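Local coordinates for protein putative Chlorite dismutase TA0507 (Thermoplasma acidophilum, PDB 3DTZ) that is of unknown function but probably binds heme and acts as an oxidoreductase, like other chlorite dismutase-family proteins, at residues Y139-P144 / Y198-I203; R71-D76 / I228-L233. One frame throughout, in Å; residues are numbered along the deposited sequence.

Interaction 1: residues Y139-P144 / Y198-I203; sequences YFVAYP and YEIPDI
Tyr139 carries its ring anti to its own carbonyl carbon (chi1 -55°), and Ile203 swings CG1 the same way, which brings that methylene over the centre of the tyrosine ring. The result is a CH-pi contact, CG1 of Ile203 lying 3.9 Å from the Tyr139 ring centroid and almost on the ring normal, while Ile203 CD1 reaches on to Tyr139 CE1. The two side chains cross at about a right angle. Along the ring's edge run the backbone carbonyls of Ile200 and Pro201, with Pro201 O 3.4 Å from Tyr139 CE2. Ile200 turns CG1 into the space between its own N and carbonyl carbon (chi1 66°), and from there CG1 lies 3.4 Å from Tyr139 CB and CD1 touches Val141 CG2 at 3.8 Å. Further along the same face, Tyr198 CD2 packs loosely on Val141 CG1, and Tyr198 CE2 meets Tyr143 OH at 3.7 Å.

The strands are antiparallel neighbours in the beta-barrel of the chlorite dismutase fold, with Tyr139–Ile200 and Val141–Tyr198 as hydrogen-bonded pairs flanking the non-hydrogen-bonded pair Phe140–Glu199. Tyr139 N to Ile200 O is bent at hydrogen (140°), whereas Ile200 N to Tyr139 O is straighter. Val141 N to Tyr198 O (2.9 Å) and its reciprocal both lie in the carbonyl plane. On the other face Phe140 stacks on Tyr70 and Trp82, and the buried Glu199 carboxylate forms a salt bridge with Arg180 and hydrogen bonds with Tyr182 OH and Leu137 N. Pro88 of the second subunit packs on Tyr139. The chemistry is thus divided: backbone bonds fix the register, Asp202 N-caps helix 203-213, and apolar contacts seat Ile203, at that helix's start, on the Tyr139 ring.

Interaction 2: residues R71-D76 / I228-L233; sequences RSYRTD and ILLGRL
Arg74 reaches across to the carbonyl of Ile228, its NH1 giving a hydrogen bond of 3.0 Å to Ile228 O from above the carbonyl plane. A bend at chi3 (70°) turns the guanidinium so that its NE and NH2 edge also grips Asp76 side-on, NE to OD1 and NH2 to OD2, each 2.9 Å and nearly straight, with both oxygens almost exactly in the guanidinium plane. NH1 further forms a salt bridge with Asp191 of the second subunit, and CD rests on Leu229 CD2 at 3.8 Å. With the guanidinium gone, as in an alanine at Arg74, Asp76 and Asp191 of that subunit are likely to lose this cationic mate, and Ile228 O this donor.

Tyr73 sets its ring obliquely against Leu230, CD1 lying 3.8 Å from Leu230 CG, while Leu230 CD2 makes an off-centre CH-pi contact. Leu230 O sits at the ring's edge and takes a nearly linear bond from Tyr73 N (3.2 Å).

Arg71 and Arg232 run side by side. Arg232, with CG anti to the backbone N, bends at chi2 (75°) and turns its guanidinium face to Arg71 NH1, the two guanidinium planes 49° apart. Glu96 and Asp89 of the second subunit, which bind Arg71 and Arg232 respectively, probably ease the two charges; one water links Arg71 NH1 to Leu233 O. Reciprocal backbone bonds of 2.8 Å, Arg71 N to Arg232 O and Arg232 N to Arg71 O, close the pair. This antiparallel pairing of strands 64-72 and 229-234 joins the two ferredoxin-like halves into the beta-barrel of the chlorite dismutase fold.

From the N terminus, residues 71-76 come first, at the end of strand 64-72, and interaction 2 closes when 228-233 returns 152 residues later. Within that long loop the chain lays down strand 139-147 and comes back, after two helices and strand 180-185, to 198-203, closing the shorter loop of interaction 1, so the two contacts nest and do not cross. Strands 139-147 and 229-234 are neighbours, joined by probable hydrogen bonds from Gly231 N to Phe140 O and from Leu229 N to Ala142 O. The run 194-200, 139-147, 229-234, 64-72 forms one side of the closed antiparallel barrel, and both contacts touch the second subunit.

Interaction 1: residues Y139-P144 / Y198-I203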
ATOM      1  N   TYR D 139      -6.932  28.650   6.375  1.00 14.82           N
ATOM      2  CA  TYR D 139      -6.369  27.304   6.203  1.00 15.18           C
ATOM      3  C   TYR D 139      -6.991  26.286   7.159  1.00 15.29           C
ATOM      4  O   TYR D 139      -7.550  26.645   8.202  1.00 15.13           O
ATOM      5  CB  TYR D 139      -4.846  27.292   6.417  1.00 15.94           C
ATOM      6  CG  TYR D 139      -4.122  28.270   5.554  1.00 17.02           C
ATOM      7  CD1 TYR D 139      -3.851  27.973   4.216  1.00 18.88           C
ATOM      8  CD2 TYR D 139      -3.727  29.503   6.067  1.00 18.59           C
ATOM      9  CE1 TYR D 139      -3.181  28.909   3.393  1.00 20.14           C
ATOM     10  CE2 TYR D 139      -3.051  30.421   5.286  1.00 18.04           C
ATOM     11  CZ  TYR D 139      -2.788  30.129   3.956  1.00 19.22           C
ATOM     12  OH  TYR D 139      -2.130  31.068   3.197  1.00 21.48           O
ATOM     13  N   PHE D 140      -6.855  25.018   6.793  1.00 15.05           N
ATOM     14  CA  PHE D 140      -7.448  23.906   7.534  1.00 14.83           C
ATOM     15  C   PHE D 140      -6.422  22.778   7.532  1.00 15.35           C
ATOM     16  O   PHE D 140      -5.800  22.504   6.488  1.00 16.04           O
ATOM     17  CB  PHE D 140      -8.693  23.457   6.781  1.00 15.13           C
ATOM     18  CG  PHE D 140      -9.455  22.320   7.417  1.00 15.64           C
ATOM     19  CD1 PHE D 140     -10.055  22.455   8.671  1.00 16.91           C
ATOM     20  CD2 PHE D 140      -9.613  21.136   6.737  1.00 20.57           C
ATOM     21  CE1 PHE D 140     -10.783  21.398   9.261  1.00 20.02           C
ATOM     22  CE2 PHE D 140     -10.366  20.092   7.307  1.00 18.70           C
ATOM     23  CZ  PHE D 140     -10.950  20.232   8.556  1.00 18.17           C
ATOM     24  N   VAL D 141      -6.262  22.126   8.678  1.00 14.46           N
ATOM     25  CA  VAL D 141      -5.379  20.958   8.780  1.00 14.47           C
ATOM     26  C   VAL D 141      -6.212  19.870   9.414  1.00 14.33           C
ATOM     27  O   VAL D 141      -6.875  20.113  10.408  1.00 14.48           O
ATOM     28  CB  VAL D 141      -4.155  21.221   9.688  1.00 14.15           C
ATOM     29  CG1 VAL D 141      -3.355  19.931   9.978  1.00 16.03           C
ATOM     30  CG2 VAL D 141      -3.255  22.306   9.075  1.00 16.64           C
ATOM     31  N   ALA D 142      -6.157  18.668   8.849  1.00 14.08           N
ATOM     32  CA  ALA D 142      -6.844  17.533   9.446  1.00 15.14           C
ATOM     33  C   ALA D 142      -5.912  16.332   9.384  1.00 16.62           C
ATOM     34  O   ALA D 142      -5.249  16.107   8.370  1.00 15.26           O
ATOM     35  CB  ALA D 142      -8.130  17.223   8.685  1.00 14.95           C
ATOM     36  N   TYR D 143      -5.852  15.559  10.450  1.00 17.21           N
ATOM     37  CA  TYR D 143      -5.242  14.244  10.284  1.00 18.70           C
ATOM     38  C   TYR D 143      -5.731  13.246  11.310  1.00 18.87           C
ATOM     39  O   TYR D 143      -6.088  13.645  12.435  1.00 19.12           O
ATOM     40  CB  TYR D 143      -3.716  14.332  10.325  1.00 19.84           C
ATOM     41  CG  TYR D 143      -3.182  15.097  11.490  1.00 21.58           C
ATOM     42  CD1 TYR D 143      -3.056  16.483  11.411  1.00 24.37           C
ATOM     43  CD2 TYR D 143      -2.756  14.446  12.658  1.00 25.12           C
ATOM     44  CE1 TYR D 143      -2.552  17.213  12.450  1.00 26.43           C
ATOM     45  CE2 TYR D 143      -2.245  15.194  13.737  1.00 26.82           C
ATOM     46  CZ  TYR D 143      -2.152  16.580  13.599  1.00 26.99           C
ATOM     47  OH  TYR D 143      -1.661  17.387  14.607  1.00 29.36           O
ATOM     48  N   PRO D 144      -5.690  11.951  10.936  1.00 19.29           N
ATOM     49  CA  PRO D 144      -5.927  10.911  11.922  1.00 19.02           C
ATOM     50  C   PRO D 144      -4.760  10.813  12.883  1.00 19.07           C
ATOM     51  O   PRO D 144      -3.632  11.173  12.529  1.00 19.65           O
ATOM     52  CB  PRO D 144      -6.042   9.617  11.099  1.00 18.44           C
ATOM     53  CG  PRO D 144      -5.737   9.931   9.700  1.00 20.41           C
ATOM     54  CD  PRO D 144      -5.363  11.409   9.600  1.00 19.05           C
ATOM     55  N   TYR D 198      -7.813  21.506  12.702  1.00 15.48           N
ATOM     56  CA  TYR D 198      -7.376  22.862  13.058  1.00 15.54           C
ATOM     57  C   TYR D 198      -7.777  23.832  11.970  1.00 15.52           C
ATOM     58  O   TYR D 198      -7.585  23.537  10.799  1.00 16.09           O
ATOM     59  CB  TYR D 198      -5.872  22.946  13.189  1.00 16.63           C
ATOM     60  CG  TYR D 198      -5.363  21.939  14.172  1.00 16.98           C
ATOM     61  CD1 TYR D 198      -5.348  22.246  15.536  1.00 20.06           C
ATOM     62  CD2 TYR D 198      -4.994  20.663  13.754  1.00 18.37           C
ATOM     63  CE1 TYR D 198      -4.913  21.315  16.460  1.00 20.99           C
ATOM     64  CE2 TYR D 198      -4.552  19.705  14.683  1.00 20.51           C
ATOM     65  CZ  TYR D 198      -4.519  20.056  16.026  1.00 21.20           C
ATOM     66  OH  TYR D 198      -4.121  19.139  16.972  1.00 22.75           O
ATOM     67  N   GLU D 199      -8.319  24.970  12.378  1.00 15.36           N
ATOM     68  CA  GLU D 199      -8.424  26.120  11.492  1.00 15.49           C
ATOM     69  C   GLU D 199      -7.250  27.029  11.859  1.00 15.21           C
ATOM     70  O   GLU D 199      -7.048  27.373  13.032  1.00 15.00           O
ATOM     71  CB  GLU D 199      -9.729  26.880  11.701  1.00 15.92           C
ATOM     72  CG  GLU D 199     -10.966  26.085  11.346  1.00 17.48           C
ATOM     73  CD  GLU D 199     -12.189  26.951  11.486  1.00 22.87           C
ATOM     74  OE1 GLU D 199     -12.260  27.973  10.760  1.00 25.53           O
ATOM     75  OE2 GLU D 199     -13.060  26.622  12.321  1.00 24.04           O
ATOM     76  N   ILE D 200      -6.462  27.400  10.861  1.00 15.94           N
ATOM     77  CA  ILE D 200      -5.235  28.142  11.147  1.00 16.75           C
ATOM     78  C   ILE D 200      -5.091  29.348  10.216  1.00 17.25           C
ATOM     79  O   ILE D 200      -5.538  29.288   9.075  1.00 15.91           O
ATOM     80  CB  ILE D 200      -3.968  27.242  11.028  1.00 17.87           C
ATOM     81  CG1 ILE D 200      -3.749  26.790   9.596  1.00 19.09           C
ATOM     82  CG2 ILE D 200      -4.060  26.041  11.993  1.00 16.71           C
ATOM     83  CD1 ILE D 200      -2.438  25.988   9.365  1.00 18.38           C
ATOM     84  N   PRO D 201      -4.535  30.455  10.735  1.00 17.56           N
ATOM     85  CA  PRO D 201      -4.261  31.618   9.864  1.00 18.20           C
ATOM     86  C   PRO D 201      -2.961  31.571   9.042  1.00 18.08           C
ATOM     87  O   PRO D 201      -2.841  32.330   8.084  1.00 19.13           O
ATOM     88  CB  PRO D 201      -4.217  32.787  10.845  1.00 18.15           C
ATOM     89  CG  PRO D 201      -3.771  32.169  12.180  1.00 19.39           C
ATOM     90  CD  PRO D 201      -4.291  30.737  12.167  1.00 16.96           C
ATOM     91  N   ASP D 202      -1.984  30.765   9.445  1.00 18.31           N
ATOM     92  CA  ASP D 202      -0.605  30.879   8.909  1.00 19.24           C
ATOM     93  C   ASP D 202       0.056  29.520   8.927  1.00 18.89           C
ATOM     94  O   ASP D 202       0.249  28.924   9.995  1.00 19.34           O
ATOM     95  CB  ASP D 202       0.197  31.912   9.755  1.00 20.16           C
ATOM     96  CG  ASP D 202       1.623  32.183   9.239  1.00 22.29           C
ATOM     97  OD1 ASP D 202       2.335  31.306   8.695  1.00 21.78           O
ATOM     98  OD2 ASP D 202       2.083  33.322   9.453  1.00 28.07           O
ATOM     99  N   ILE D 203       0.376  29.012   7.736  1.00 18.39           N
ATOM    100  CA  ILE D 203       0.922  27.658   7.584  1.00 17.60           C
ATOM    101  C   ILE D 203       2.229  27.533   8.377  1.00 17.27           C
ATOM    102  O   ILE D 203       2.360  26.630   9.210  1.00 16.72           O
ATOM    103  CB  ILE D 203       1.141  27.278   6.084  1.00 16.93           C
ATOM    104  CG1 ILE D 203      -0.202  27.206   5.332  1.00 17.57           C
ATOM    105  CG2 ILE D 203       1.817  25.912   5.953  1.00 14.96           C
ATOM    106  CD1 ILE D 203      -0.038  27.178   3.804  1.00 19.55           C
TER

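Interaction 2: residues R71-D76 / I228-L233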
ATOM      1  N   ARG D  71      -9.296  23.995  -1.129  1.00 14.39           N
ATOM      2  CA  ARG D  71      -8.315  23.591  -2.140  1.00 14.21           C
ATOM      3  C   ARG D  71      -7.212  22.842  -1.393  1.00 15.33           C
ATOM      4  O   ARG D  71      -6.987  23.095  -0.209  1.00 15.80           O
ATOM      5  CB  ARG D  71      -7.720  24.841  -2.795  1.00 14.02           C
ATOM      6  CG  ARG D  71      -8.772  25.682  -3.566  1.00 13.28           C
ATOM      7  CD  ARG D  71      -8.416  27.165  -3.603  1.00 15.74           C
ATOM      8  NE  ARG D  71      -7.205  27.439  -4.396  1.00 16.31           N
ATOM      9  CZ  ARG D  71      -6.639  28.639  -4.469  1.00 16.66           C
ATOM     10  NH1 ARG D  71      -7.172  29.682  -3.804  1.00 18.43           N
ATOM     11  NH2 ARG D  71      -5.555  28.810  -5.227  1.00 16.39           N
ATOM     12  N   SER D  72      -6.541  21.918  -2.073  1.00 15.02           N
ATOM     13  CA  SER D  72      -5.593  21.036  -1.430  1.00 16.92           C
ATOM     14  C   SER D  72      -4.186  21.316  -1.886  1.00 16.89           C
ATOM     15  O   SER D  72      -3.932  21.391  -3.090  1.00 17.68           O
ATOM     16  CB  SER D  72      -5.966  19.571  -1.755  1.00 16.21           C
ATOM     17  OG  SER D  72      -4.893  18.648  -1.509  1.00 16.27           O
ATOM     18  N   TYR D  73      -3.265  21.409  -0.930  1.00 17.31           N
ATOM     19  CA  TYR D  73      -1.850  21.475  -1.237  1.00 17.83           C
ATOM     20  C   TYR D  73      -1.276  20.121  -1.732  1.00 18.37           C
ATOM     21  O   TYR D  73      -0.290  20.102  -2.458  1.00 20.13           O
ATOM     22  CB  TYR D  73      -1.061  21.995  -0.026  1.00 18.71           C
ATOM     23  CG  TYR D  73      -1.131  23.497   0.116  1.00 17.40           C
ATOM     24  CD1 TYR D  73      -2.202  24.109   0.769  1.00 18.06           C
ATOM     25  CD2 TYR D  73      -0.153  24.313  -0.460  1.00 17.25           C
ATOM     26  CE1 TYR D  73      -2.263  25.525   0.885  1.00 16.91           C
ATOM     27  CE2 TYR D  73      -0.221  25.723  -0.365  1.00 18.19           C
ATOM     28  CZ  TYR D  73      -1.274  26.307   0.326  1.00 17.66           C
ATOM     29  OH  TYR D  73      -1.369  27.679   0.431  1.00 20.29           O
ATOM     30  N   ARG D  74      -1.891  19.004  -1.369  1.00 16.72           N
ATOM     31  CA  ARG D  74      -1.376  17.695  -1.796  1.00 16.60           C
ATOM     32  C   ARG D  74      -1.886  17.377  -3.177  1.00 15.92           C
ATOM     33  O   ARG D  74      -3.053  17.628  -3.465  1.00 14.97           O
ATOM     34  CB  ARG D  74      -1.927  16.614  -0.868  1.00 17.90           C
ATOM     35  CG  ARG D  74      -1.481  16.732   0.578  1.00 19.43           C
ATOM     36  CD  ARG D  74      -2.369  15.770   1.443  1.00 19.85           C
ATOM     37  NE  ARG D  74      -2.050  14.371   1.152  1.00 22.14           N
ATOM     38  CZ  ARG D  74      -1.289  13.587   1.907  1.00 20.41           C
ATOM     39  NH1 ARG D  74      -0.761  14.028   3.056  1.00 20.58           N
ATOM     40  NH2 ARG D  74      -1.063  12.353   1.522  1.00 21.25           N
ATOM     41  N   THR D  75      -1.036  16.789  -4.027  1.00 15.77           N
ATOM     42  CA  THR D  75      -1.522  16.362  -5.350  1.00 15.79           C
ATOM     43  C   THR D  75      -2.503  15.159  -5.333  1.00 16.11           C
ATOM     44  O   THR D  75      -3.252  14.951  -6.315  1.00 15.08           O
ATOM     45  CB  THR D  75      -0.372  16.119  -6.330  1.00 15.32           C
ATOM     46  OG1 THR D  75       0.501  15.128  -5.775  1.00 14.58           O
ATOM     47  CG2 THR D  75       0.389  17.405  -6.582  1.00 17.31           C
ATOM     48  N   ASP D  76      -2.552  14.407  -4.224  1.00 15.66           N
ATOM     49  CA  ASP D  76      -3.465  13.268  -4.175  1.00 16.44           C
ATOM     50  C   ASP D  76      -4.921  13.660  -3.900  1.00 16.14           C
ATOM     51  O   ASP D  76      -5.798  12.797  -3.872  1.00 15.58           O
ATOM     52  CB  ASP D  76      -2.964  12.145  -3.263  1.00 17.20           C
ATOM     53  CG  ASP D  76      -2.827  12.548  -1.805  1.00 19.93           C
ATOM     54  OD1 ASP D  76      -3.186  13.658  -1.403  1.00 19.59           O
ATOM     55  OD2 ASP D  76      -2.374  11.687  -1.023  1.00 21.58           O
ATOM     56  N   ILE D 228      -1.692  13.824   6.562  1.00 18.16           N
ATOM     57  CA  ILE D 228      -2.019  15.155   7.027  1.00 17.58           C
ATOM     58  C   ILE D 228      -2.528  15.958   5.830  1.00 17.76           C
ATOM     59  O   ILE D 228      -1.804  16.151   4.835  1.00 16.65           O
ATOM     60  CB  ILE D 228      -0.806  15.855   7.705  1.00 18.06           C
ATOM     61  CG1 ILE D 228      -0.343  15.040   8.917  1.00 18.79           C
ATOM     62  CG2 ILE D 228      -1.162  17.309   8.092  1.00 18.85           C
ATOM     63  CD1 ILE D 228       0.643  15.792   9.859  1.00 19.34           C
ATOM     64  N   LEU D 229      -3.779  16.400   5.922  1.00 16.58           N
ATOM     65  CA  LEU D 229      -4.411  17.195   4.876  1.00 16.73           C
ATOM     66  C   LEU D 229      -4.247  18.677   5.209  1.00 16.98           C
ATOM     67  O   LEU D 229      -4.486  19.080   6.334  1.00 16.82           O
ATOM     68  CB  LEU D 229      -5.899  16.872   4.796  1.00 16.80           C
ATOM     69  CG  LEU D 229      -6.280  15.398   4.524  1.00 19.41           C
ATOM     70  CD1 LEU D 229      -7.738  15.283   4.291  1.00 21.70           C
ATOM     71  CD2 LEU D 229      -5.527  14.870   3.331  1.00 26.10           C
ATOM     72  N   LEU D 230      -3.804  19.465   4.233  1.00 17.77           N
ATOM     73  CA  LEU D 230      -3.673  20.918   4.416  1.00 16.33           C
ATOM     74  C   LEU D 230      -4.454  21.556   3.297  1.00 16.41           C
ATOM     75  O   LEU D 230      -4.171  21.300   2.118  1.00 15.10           O
ATOM     76  CB  LEU D 230      -2.200  21.338   4.318  1.00 17.04           C
ATOM     77  CG  LEU D 230      -1.927  22.843   4.336  1.00 17.25           C
ATOM     78  CD1 LEU D 230      -2.345  23.444   5.685  1.00 18.96           C
ATOM     79  CD2 LEU D 230      -0.453  23.157   4.028  1.00 18.00           C
ATOM     80  N   GLY D 231      -5.430  22.383   3.680  1.00 15.30           N
ATOM     81  CA  GLY D 231      -6.342  23.010   2.747  1.00 14.53           C
ATOM     82  C   GLY D 231      -6.375  24.530   2.841  1.00 14.84           C
ATOM     83  O   GLY D 231      -6.044  25.116   3.885  1.00 14.60           O
ATOM     84  N   ARG D 232      -6.763  25.155   1.729  1.00 13.38           N
ATOM     85  CA  ARG D 232      -6.916  26.607   1.631  1.00 13.82           C
ATOM     86  C   ARG D 232      -8.410  26.848   1.381  1.00 13.98           C
ATOM     87  O   ARG D 232      -8.981  26.301   0.428  1.00 14.39           O
ATOM     88  CB  ARG D 232      -6.052  27.151   0.486  1.00 13.89           C
ATOM     89  CG  ARG D 232      -6.476  28.557  -0.059  1.00 16.01           C
ATOM     90  CD  ARG D 232      -6.123  29.709   0.836  1.00 18.82           C
ATOM     91  NE  ARG D 232      -6.638  30.926   0.185  1.00 23.10           N
ATOM     92  CZ  ARG D 232      -6.021  31.612  -0.782  1.00 26.52           C
ATOM     93  NH1 ARG D 232      -4.799  31.285  -1.197  1.00 26.48           N
ATOM     94  NH2 ARG D 232      -6.627  32.670  -1.313  1.00 25.70           N
ATOM     95  N   LEU D 233      -9.053  27.583   2.283  1.00 14.08           N
ATOM     96  CA  LEU D 233     -10.492  27.843   2.171  1.00 14.27           C
ATOM     97  C   LEU D 233     -10.885  28.379   0.777  1.00 14.73           C
ATOM     98  O   LEU D 233     -10.237  29.301   0.233  1.00 14.31           O
ATOM     99  CB  LEU D 233     -10.936  28.857   3.258  1.00 14.50           C
ATOM    100  CG  LEU D 233     -12.429  29.148   3.335  1.00 14.56           C
ATOM    101  CD1 LEU D 233     -13.183  27.925   3.909  1.00 14.89           C
ATOM    102  CD2 LEU D 233     -12.607  30.389   4.198  1.00 16.20           C
TER
HETATM  103  O   HOH W   1      -9.502  30.170  -2.262  1.00 19.29           O
HETATM  104  O   HOH W   2      -4.185  18.553   1.211  1.00 27.01           O